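Local coordinates for large adhesion protein (Lap) involved in biofilm formation (Marinobacter hydrocarbonoclasticus, PDB 6XI3) that forms part of the extending region of a calcium-binding RTX adhesin, a chain of Ig-like beta-sandwich domains that probably carries the adhesive end away from the cell during biofilm formation, at residues Thr137-Asn142 with Gly215-Thr220; Leu224-Asp229 with Gly275-Thr280. One frame throughout, in Å; residues are numbered along the deposited sequence.

Contact 1: Thr137-Asn142 with Gly215-Thr220. With CA (calcium ion), chain D.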
loop_
_atom_site.group_PDB
_atom_site.type_symbol
_atom_site.label_atom_id
_atom_site.label_comp_id
_atom_site.label_asym_id
_atom_site.label_seq_id
_atom_site.Cartn_x
_atom_site.Cartn_y
_atom_site.Cartn_z
ATOM N N THR A 137 8.967 10.260 9.405
ATOM C CA THR A 137 9.128 10.136 10.885
ATOM C C THR A 137 8.030 10.892 11.643
ATOM O O THR A 137 7.488 10.303 12.571
ATOM C CB THR A 137 10.505 10.609 11.354
ATOM O OG1 THR A 137 11.471 10.011 10.491
ATOM C CG2 THR A 137 10.778 10.236 12.793
ATOM N N ALA A 138 7.705 12.135 11.289
ATOM C CA ALA A 138 6.654 12.919 11.985
ATOM C C ALA A 138 5.264 12.704 11.348
ATOM O O ALA A 138 4.279 13.097 11.978
ATOM C CB ALA A 138 7.026 14.390 11.994
ATOM N N GLN A 139 5.181 12.107 10.150
ATOM C CA GLN A 139 3.920 11.925 9.364
ATOM C C GLN A 139 3.351 13.312 9.068
ATOM O O GLN A 139 2.197 13.598 9.434
ATOM C CB GLN A 139 2.931 11.008 10.096
ATOM C CG GLN A 139 3.577 9.687 10.504
ATOM C CD GLN A 139 2.632 8.571 10.900
ATOM O OE1 GLN A 139 1.536 8.418 10.383
ATOM N NE2 GLN A 139 3.125 7.697 11.743
ATOM N N THR A 140 4.180 14.163 8.486
ATOM C CA THR A 140 3.796 15.543 8.096
ATOM C C THR A 140 4.296 15.840 6.689
ATOM O O THR A 140 5.148 15.112 6.179
ATOM C CB THR A 140 4.336 16.591 9.074
ATOM O OG1 THR A 140 5.763 16.530 9.030
ATOM C CG2 THR A 140 3.865 16.395 10.499
ATOM N N VAL A 141 3.720 16.855 6.060
ATOM C CA VAL A 141 4.159 17.296 4.722
ATOM C C VAL A 141 4.320 18.817 4.768
ATOM O O VAL A 141 3.498 19.494 5.445
ATOM C CB VAL A 141 3.195 16.814 3.627
ATOM C CG1 VAL A 141 1.770 17.233 3.903
ATOM C CG2 VAL A 141 3.632 17.318 2.264
ATOM N N ASN A 142 5.415 19.294 4.182
ATOM C CA ASN A 142 5.634 20.724 3.845
ATOM C C ASN A 142 5.327 20.900 2.360
ATOM O O ASN A 142 5.866 20.104 1.542
ATOM C CB ASN A 142 7.063 21.167 4.182
ATOM C CG ASN A 142 7.398 21.029 5.650
ATOM O OD1 ASN A 142 6.517 20.780 6.485
ATOM N ND2 ASN A 142 8.672 21.187 5.982
ATOM N N GLY A 215 4.194 12.109 -4.313
ATOM C CA GLY A 215 5.382 11.646 -3.592
ATOM C C GLY A 215 5.064 10.364 -2.881
ATOM O O GLY A 215 3.872 10.002 -2.790
ATOM N N THR A 216 6.070 9.776 -2.275
ATOM C CA THR A 216 5.915 8.500 -1.553
ATOM C C THR A 216 5.824 8.754 -0.052
ATOM O O THR A 216 6.667 9.470 0.505
ATOM C CB THR A 216 7.097 7.576 -1.819
ATOM O OG1 THR A 216 7.191 7.571 -3.244
ATOM C CG2 THR A 216 6.903 6.194 -1.231
ATOM N N PHE A 217 4.896 8.055 0.579
ATOM C CA PHE A 217 4.701 8.034 2.043
ATOM C C PHE A 217 5.073 6.628 2.508
ATOM O O PHE A 217 4.544 5.616 1.981
ATOM C CB PHE A 217 3.266 8.434 2.351
ATOM C CG PHE A 217 2.961 8.729 3.796
ATOM C CD1 PHE A 217 3.889 9.361 4.609
ATOM C CD2 PHE A 217 1.739 8.356 4.339
ATOM C CE1 PHE A 217 3.589 9.613 5.938
ATOM C CE2 PHE A 217 1.429 8.640 5.665
ATOM C CZ PHE A 217 2.360 9.277 6.460
ATOM N N ASP A 218 5.990 6.565 3.458
ATOM C CA ASP A 218 6.452 5.296 4.051
ATOM C C ASP A 218 6.706 5.580 5.519
ATOM O O ASP A 218 7.879 5.593 5.919
ATOM C CB ASP A 218 7.656 4.723 3.305
ATOM C CG ASP A 218 7.975 3.289 3.749
ATOM O OD1 ASP A 218 7.308 2.789 4.679
ATOM O OD2 ASP A 218 8.891 2.693 3.174
ATOM N N ALA A 219 5.636 5.765 6.290
ATOM C CA ALA A 219 5.687 6.023 7.750
ATOM C C ALA A 219 5.596 4.706 8.550
ATOM O O ALA A 219 6.019 4.685 9.733
ATOM C CB ALA A 219 4.613 7.000 8.127
ATOM N N THR A 220 5.082 3.633 7.954
ATOM C CA THR A 220 4.824 2.349 8.672
ATOM C C THR A 220 5.668 1.253 8.015
ATOM O O THR A 220 5.608 1.076 6.773
ATOM C CB THR A 220 3.320 2.056 8.758
ATOM O OG1 THR A 220 2.637 3.233 9.208
ATOM C CG2 THR A 220 2.972 0.927 9.710
HETATM CA CA CA D . 5.385 1.362 4.616
HETATM O O HOH W 1 2.775 4.348 11.926
HETATM O O HOH W 2 6.796 -0.519 4.328
#
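A chi1 of -168° turns the ring of Phe217 away from its own backbone N and out from the end of its strand to the turn that holds Gln139, whose own CG lies anti to the carbonyl carbon (chi1 -52°) and whose chain then runs extended over Ala219. Gln139 and Phe217 cross at about a right angle. Gln139 CB comes to the edge of the ring, near its plane, 4.1 Å from Phe217 CZ, while the aliphatic part of the same glutamine rests on the methyl group of Ala219, Gln139 CG lying 3.7 Å from Ala219 CB. The amide plane stands 64° from the ring plane.

Gln139 and Thr140 form a G1 beta bulge facing Asp135, at the turn between strands 126-135 and 140-148, and Phe217 closes strand 208-217 of the facing sheet of the same Ig-like sandwich. Immediately beyond it the chain meets calcium: Asp218 OD1 binds the ion at 2.4 Å and Thr220 O at 2.2 Å. Asp192, Asp246 and Asn302 complete the protein ligands.

A water links the amide end of Gln139 to Thr220, hydrogen-bonded to Thr220 OG1 (2.9 Å) and weakly to Gln139 NE2. The contact is thus apolar at its centre, and its polar link between the two segments runs through solvent, beside a linker whose shape the calcium probably helps to fix.

Contact 2: Leu224-Asp229 with Gly275-Thr280. With EDT ({[-(bis-carboxymethyl-amino)-ethyl]-carboxymethyl-amino}-acetic acid), chain I.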
loop_
_atom_site.group_PDB
_atom_site.type_symbol
_atom_site.label_atom_id
_atom_site.label_comp_id
_atom_site.label_asym_id
_atom_site.label_seq_id
_atom_site.Cartn_x
_atom_site.Cartn_y
_atom_site.Cartn_z
ATOM N N LEU A 224 4.586 -9.108 8.667
ATOM C CA LEU A 224 3.617 -10.214 8.572
ATOM C C LEU A 224 4.030 -11.245 9.625
ATOM O O LEU A 224 5.233 -11.486 9.776
ATOM C CB LEU A 224 3.591 -10.790 7.146
ATOM C CG LEU A 224 2.609 -11.958 6.944
ATOM C CD1 LEU A 224 2.009 -11.984 5.550
ATOM C CD2 LEU A 224 3.276 -13.293 7.222
ATOM N N THR A 225 3.056 -11.752 10.375
ATOM C CA THR A 225 3.240 -12.946 11.227
ATOM C C THR A 225 2.338 -14.067 10.709
ATOM O O THR A 225 1.301 -13.758 10.133
ATOM C CB THR A 225 2.975 -12.628 12.699
ATOM O OG1 THR A 225 1.568 -12.439 12.846
ATOM C CG2 THR A 225 3.763 -11.432 13.210
ATOM N N VAL A 226 2.741 -15.320 10.933
ATOM C CA VAL A 226 1.893 -16.497 10.624
ATOM C C VAL A 226 1.913 -17.401 11.851
ATOM O O VAL A 226 2.914 -17.422 12.561
ATOM C CB VAL A 226 2.309 -17.221 9.333
ATOM C CG1 VAL A 226 3.686 -17.870 9.420
ATOM C CG2 VAL A 226 1.260 -18.257 8.935
ATOM N N SER A 227 0.813 -18.095 12.106
ATOM C CA SER A 227 0.787 -19.079 13.202
ATOM C C SER A 227 -0.012 -20.297 12.752
ATOM O O SER A 227 -0.939 -20.166 11.899
ATOM C CB SER A 227 0.327 -18.446 14.499
ATOM O OG SER A 227 -1.062 -18.514 14.645
ATOM N N VAL A 228 0.417 -21.453 13.231
ATOM C CA VAL A 228 -0.291 -22.728 13.012
ATOM C C VAL A 228 -1.221 -22.852 14.200
ATOM O O VAL A 228 -0.711 -23.112 15.264
ATOM C CB VAL A 228 0.716 -23.884 12.883
ATOM C CG1 VAL A 228 0.030 -25.181 12.525
ATOM C CG2 VAL A 228 1.764 -23.518 11.856
ATOM N N ASP A 229 -2.499 -22.538 14.016
ATOM C CA ASP A 229 -3.527 -22.675 15.073
ATOM C C ASP A 229 -3.720 -24.158 15.425
ATOM O O ASP A 229 -3.737 -24.467 16.608
ATOM C CB ASP A 229 -4.831 -22.006 14.662
ATOM C CG ASP A 229 -4.588 -20.511 14.417
ATOM O OD1 ASP A 229 -3.668 -19.963 15.040
ATOM O OD2 ASP A 229 -5.279 -19.932 13.600
ATOM N N GLY A 275 -5.954 -6.047 9.369
ATOM C CA GLY A 275 -4.670 -6.641 8.939
ATOM C C GLY A 275 -4.559 -8.141 9.200
ATOM O O GLY A 275 -3.533 -8.753 8.811
ATOM N N SER A 276 -5.571 -8.739 9.818
ATOM C CA SER A 276 -5.572 -10.185 10.160
ATOM C C SER A 276 -5.918 -10.989 8.918
ATOM O O SER A 276 -6.554 -10.444 7.989
ATOM C CB SER A 276 -6.504 -10.512 11.314
ATOM O OG SER A 276 -7.862 -10.312 10.948
ATOM N N TYR A 277 -5.492 -12.247 8.909
ATOM C CA TYR A 277 -5.894 -13.256 7.908
ATOM C C TYR A 277 -6.024 -14.611 8.623
ATOM O O TYR A 277 -5.421 -14.838 9.678
ATOM C CB TYR A 277 -4.939 -13.223 6.706
ATOM C CG TYR A 277 -3.548 -13.725 7.006
ATOM C CD1 TYR A 277 -3.277 -15.074 6.956
ATOM C CD2 TYR A 277 -2.550 -12.871 7.440
ATOM C CE1 TYR A 277 -2.037 -15.569 7.309
ATOM C CE2 TYR A 277 -1.286 -13.337 7.756
ATOM C CZ TYR A 277 -1.032 -14.698 7.677
ATOM O OH TYR A 277 0.180 -15.209 8.003
ATOM N N SER A 278 -6.837 -15.487 8.039
ATOM C CA SER A 278 -7.221 -16.805 8.597
ATOM C C SER A 278 -7.522 -17.750 7.438
ATOM O O SER A 278 -8.235 -17.338 6.495
ATOM C CB SER A 278 -8.455 -16.673 9.474
ATOM O OG SER A 278 -8.716 -17.912 10.098
ATOM N N LEU A 279 -7.079 -18.994 7.525
ATOM C CA LEU A 279 -7.566 -20.032 6.591
ATOM C C LEU A 279 -7.749 -21.326 7.378
ATOM O O LEU A 279 -6.758 -21.765 8.006
ATOM C CB LEU A 279 -6.555 -20.156 5.448
ATOM C CG LEU A 279 -6.971 -21.057 4.287
ATOM C CD1 LEU A 279 -8.335 -20.672 3.688
ATOM C CD2 LEU A 279 -5.880 -21.071 3.225
ATOM N N THR A 280 -8.967 -21.882 7.406
ATOM C CA THR A 280 -9.270 -23.136 8.157
ATOM C C THR A 280 -9.488 -24.262 7.141
ATOM O O THR A 280 -10.047 -23.994 6.089
ATOM C CB THR A 280 -10.444 -22.907 9.119
ATOM O OG1 THR A 280 -11.575 -22.640 8.308
ATOM C CG2 THR A 280 -10.197 -21.746 10.050
HETATM O O20 EDT I . 7.666 -12.378 12.811
HETATM C C5 EDT I . 7.799 -11.167 12.534
HETATM O O19 EDT I . 7.193 -10.250 13.218
HETATM C C4 EDT I . 8.787 -10.817 11.422
HETATM N N3 EDT I . 9.851 -11.837 11.149
HETATM C C2 EDT I . 10.587 -12.331 12.359
HETATM C C1 EDT I . 11.162 -11.239 13.251
HETATM O O18 EDT I . 10.847 -11.217 14.487
HETATM O O17 EDT I . 11.968 -10.419 12.752
HETATM C C6 EDT I . 10.866 -11.298 10.226
HETATM C C7 EDT I . 10.345 -11.414 8.841
HETATM N N8 EDT I . 11.466 -11.639 7.917
HETATM C C9 EDT I . 11.123 -12.698 6.948
HETATM C C10 EDT I . 12.296 -13.224 6.150
HETATM O O16 EDT I . 12.319 -14.447 5.911
HETATM O O15 EDT I . 13.174 -12.436 5.722
HETATM C C11 EDT I . 11.823 -10.379 7.228
HETATM C C12 EDT I . 10.985 -10.093 5.989
HETATM O O13 EDT I . 9.743 -10.185 6.053
HETATM O O14 EDT I . 11.537 -9.737 4.919
#
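A phenol hydroxyl that reaches across the sheet to a backbone carbonyl is the striking feature here: Tyr277 OH donates a hydrogen bond to Thr225 O at 2.8 Å. The donor does not approach head-on. The angle at the carbonyl oxygen is 124°, and the hydroxyl is tilted 27° from the carbonyl plane. Tyr277 gets there by placing CG between its backbone N and carbonyl carbon, which carries the ring over the intervening strand toward residues 224-226.

Two apolar side chains pack against the hydroxyl end of the ring. Val226 meets the phenol with its branch point, CB lying 3.2 Å from Tyr277 OH, and its CG2 sits at the ring edge, near the plane. Leu224 crosses the tyrosine at about a right angle; one methyl, CD2, is 3.7 Å from Tyr277 OH, and the other, CD1, is 4.2 Å from Tyr277 CE2.

Strands 223-232 and 277-283 are the outer members of a three-stranded antiparallel sheet, with 237-245 between them, in one beta-sandwich domain. Being both antiparallel to the middle strand, they run roughly parallel to each other, and the axes of their short segments approach to 9.1 Å. The tyrosine spans that gap on the inner side, where Leu224, Val226 and Tyr277 all touch Ala296 of the facing sheet. In these buried surroundings the bond to Thr225 O gives the hydroxyl a polar partner.

Thr225 turns elsewhere: its OG1 is hydrogen-bonded to Thr243 of the middle strand, and its CG2 lies 3.6 Å from O19 of a bound EDTA molecule, which also accepts a hydrogen bond from Ser307 N. Asp308, another residue of that pocket, takes the backbone N-H of Val226 through OD2.

Overall arrangement
Contacts 1 and 2 come in series along the chain, the first closing at Thr220 before the second opens at Leu224, and their centres lie 29 Å apart. They belong to successive domains of the row. Contact 1 joins the two sheets of one sandwich at the turn leading into strand 140-148 and the end of strand 208-217; contact 2 joins the outer strands 223-232 and 277-283 of one sheet in the next. Strand 208-217 leads directly to strand 223-232 through the linker that binds calcium. Ligands from both sides of this junction, among them Asp192 and Asn302, meet at the ion, consistent with calcium holding neighbouring domains in an extended array.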